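Side-chain contact in Bak protein (Grouper iridovirus, PDB 5VMN), which inhibits apoptosis as a viral Bcl-2 protein by exclusively sequestering the pro-death protein Bim: residues Ala46-Pro51 with Gln79-Lys84. Numbering follows the deposited sequence.
Sequences AFPRLP and QLYFTK. With EDO (1,2-ethanediol), chain L; NO3 (nitrate ion), chain I.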
loop_
_atom_site.group_PDB
_atom_site.type_symbol
_atom_site.label_atom_id
_atom_site.label_comp_id
_atom_site.label_asym_id
_atom_site.label_seq_id
_atom_site.Cartn_x
_atom_site.Cartn_y
_atom_site.Cartn_z
ATOM N N ALA A 46 -10.514 14.933 0.390
ATOM C CA ALA A 46 -10.376 15.615 1.661
ATOM C C ALA A 46 -8.984 15.441 2.255
ATOM O O ALA A 46 -8.719 15.974 3.331
ATOM C CB ALA A 46 -11.432 15.106 2.654
ATOM N N PHE A 47 -8.085 14.736 1.580
ATOM C CA PHE A 47 -6.703 14.544 2.019
ATOM C C PHE A 47 -5.843 15.719 1.560
ATOM O O PHE A 47 -6.238 16.462 0.663
ATOM C CB PHE A 47 -6.160 13.249 1.427
ATOM C CG PHE A 47 -6.569 11.982 2.167
ATOM C CD1 PHE A 47 -5.607 11.159 2.734
ATOM C CD2 PHE A 47 -7.877 11.606 2.268
ATOM C CE1 PHE A 47 -5.952 10.029 3.428
ATOM C CE2 PHE A 47 -8.221 10.442 2.936
ATOM C CZ PHE A 47 -7.259 9.661 3.507
ATOM N N PRO A 48 -4.664 15.925 2.146
ATOM C CA PRO A 48 -3.835 17.051 1.730
ATOM C C PRO A 48 -3.255 16.828 0.356
ATOM O O PRO A 48 -3.092 15.702 -0.103
ATOM C CB PRO A 48 -2.722 17.122 2.784
ATOM C CG PRO A 48 -2.838 16.021 3.600
ATOM C CD PRO A 48 -4.109 15.278 3.326
ATOM N N ARG A 49 -2.924 17.945 -0.288
ATOM C CA ARG A 49 -2.338 17.880 -1.625
ATOM C C ARG A 49 -0.986 17.198 -1.586
ATOM O O ARG A 49 -0.642 16.417 -2.489
ATOM C CB ARG A 49 -2.232 19.302 -2.199
ATOM C CG ARG A 49 -3.616 19.902 -2.393
ATOM C CD ARG A 49 -3.685 21.345 -1.970
ATOM N NE ARG A 49 -3.150 22.166 -3.014
ATOM C CZ ARG A 49 -2.950 23.472 -2.908
ATOM N NH1 ARG A 49 -3.220 24.134 -1.787
ATOM N NH2 ARG A 49 -2.456 24.101 -3.938
ATOM N N LEU A 50 -0.219 17.448 -0.524
ATOM C CA LEU A 50 1.137 16.926 -0.408
ATOM C C LEU A 50 1.077 15.556 0.241
ATOM O O LEU A 50 0.604 15.455 1.373
ATOM C CB LEU A 50 1.977 17.855 0.459
ATOM C CG LEU A 50 3.434 17.443 0.580
ATOM C CD1 LEU A 50 4.140 17.583 -0.757
ATOM C CD2 LEU A 50 4.109 18.308 1.630
ATOM N N PRO A 51 1.522 14.477 -0.414
ATOM C CA PRO A 51 1.404 13.154 0.212
ATOM C C PRO A 51 2.320 12.966 1.414
ATOM O O PRO A 51 3.496 13.349 1.394
ATOM C CB PRO A 51 1.811 12.189 -0.904
ATOM C CG PRO A 51 2.550 12.982 -1.877
ATOM C CD PRO A 51 2.021 14.394 -1.795
ATOM N N GLN A 79 -2.098 4.930 -4.328
ATOM C CA GLN A 79 -2.278 4.902 -5.778
ATOM C C GLN A 79 -2.905 6.183 -6.314
ATOM O O GLN A 79 -2.478 6.708 -7.356
ATOM C CB GLN A 79 -3.146 3.700 -6.160
ATOM C CG GLN A 79 -3.406 3.576 -7.655
ATOM C CD GLN A 79 -2.188 3.197 -8.427
ATOM O OE1 GLN A 79 -1.856 2.021 -8.527
ATOM N NE2 GLN A 79 -1.506 4.186 -8.993
ATOM N N LEU A 80 -3.895 6.721 -5.605
ATOM C CA LEU A 80 -4.519 7.961 -6.047
ATOM C C LEU A 80 -3.519 9.111 -6.016
ATOM O O LEU A 80 -3.452 9.911 -6.963
ATOM C CB LEU A 80 -5.746 8.247 -5.186
ATOM C CG LEU A 80 -6.907 7.265 -5.425
ATOM C CD1 LEU A 80 -7.953 7.424 -4.353
ATOM C CD2 LEU A 80 -7.559 7.533 -6.785
ATOM N N TYR A 81 -2.699 9.187 -4.963
ATOM C CA TYR A 81 -1.632 10.189 -4.953
ATOM C C TYR A 81 -0.660 9.978 -6.104
ATOM O O TYR A 81 -0.231 10.941 -6.744
ATOM C CB TYR A 81 -0.853 10.139 -3.637
ATOM C CG TYR A 81 -1.443 10.944 -2.504
ATOM C CD1 TYR A 81 -1.516 12.323 -2.574
ATOM C CD2 TYR A 81 -1.815 10.333 -1.319
ATOM C CE1 TYR A 81 -2.011 13.055 -1.507
ATOM C CE2 TYR A 81 -2.325 11.063 -0.253
ATOM C CZ TYR A 81 -2.395 12.420 -0.356
ATOM O OH TYR A 81 -2.861 13.149 0.702
ATOM N N PHE A 82 -0.254 8.724 -6.337
ATOM C CA PHE A 82 0.734 8.429 -7.366
ATOM C C PHE A 82 0.207 8.794 -8.744
ATOM O O PHE A 82 0.900 9.447 -9.540
ATOM C CB PHE A 82 1.094 6.941 -7.265
ATOM C CG PHE A 82 2.278 6.523 -8.079
ATOM C CD1 PHE A 82 2.129 6.184 -9.409
ATOM C CD2 PHE A 82 3.522 6.378 -7.486
ATOM C CE1 PHE A 82 3.204 5.735 -10.154
ATOM C CE2 PHE A 82 4.604 5.916 -8.225
ATOM C CZ PHE A 82 4.442 5.608 -9.562
ATOM N N THR A 83 -1.041 8.428 -9.029
ATOM C CA THR A 83 -1.642 8.768 -10.314
ATOM C C THR A 83 -1.680 10.271 -10.518
ATOM O O THR A 83 -1.446 10.763 -11.631
ATOM C CB THR A 83 -3.048 8.175 -10.404
ATOM O OG1 THR A 83 -2.943 6.751 -10.374
ATOM C CG2 THR A 83 -3.715 8.553 -11.712
ATOM N N LYS A 84 -1.991 11.020 -9.460
ATOM C CA LYS A 84 -2.118 12.462 -9.565
ATOM C C LYS A 84 -0.771 13.176 -9.607
ATOM O O LYS A 84 -0.737 14.376 -9.913
ATOM C CB LYS A 84 -2.969 12.964 -8.388
ATOM C CG LYS A 84 -3.429 14.388 -8.479
ATOM C CD LYS A 84 -4.258 14.767 -7.248
ATOM C CE LYS A 84 -4.945 16.126 -7.420
ATOM N NZ LYS A 84 -5.716 16.518 -6.205
HETATM C C1 EDO L . -7.430 17.775 -1.968
HETATM O O1 EDO L . -8.744 17.988 -2.560
HETATM C C2 EDO L . -6.963 16.322 -1.969
HETATM O O2 EDO L . -6.964 15.740 -3.277
HETATM N N NO3 I . -9.195 16.177 -5.590
HETATM O O1 NO3 I . -8.503 16.621 -4.620
HETATM O O2 NO3 I . -10.193 16.855 -6.016
HETATM O O3 NO3 I . -8.888 15.054 -6.119
HETATM O O HOH W 1 -0.972 12.878 2.829
#
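In the all-helical Bcl-2 fold of this protein, the proline-rich loop between helices 40-44 and 53-60 is tied to the C-terminal part of helix 68-84 by one tyrosine, Tyr-81, which meets Phe-47, Pro-48 and Pro-51. Swung away from the carbonyl carbon (chi1 -85°), CG of Tyr-81 sends the ring into the bend of the loop. There the phenol OH donates to Pro-48 O at 2.7 Å, in the carbonyl plane and on a lone pair, with a C=O...O angle of 140°. Pro-48 O lies at the edge of the tyrosine ring, in its plane, where a phenolic O-H naturally points. A water donates to Tyr-81 OH over 2.9 Å and makes a weak bond to Leu-50 O, tying the hydroxyl to a second loop carbonyl. Pro-51 covers one ring face, its CB 3.8 Å from the Tyr-81 centroid and 14° off the normal, a CH-pi contact suited to proline, whose stiff, compact pyrrolidine ring lays a CH over the aromatic face. Phe-47 approaches the hydroxyl end, CB to Tyr-81 OH 3.4 Å, with the two side chains roughly perpendicular; it also packs on Ile-56, so an aromatic residue gives apolar contact here. Phe-44 meets the tyrosine edge-to-face, and Ile-53 and Ile-56 of helix 53-60 also pack on it. Tyrosine suits this place because its apolar ring is buried while its hydroxyl, donor and acceptor, satisfies a loop carbonyl; bond and covered face together should restrict ring rotation and hold the loop against the helix.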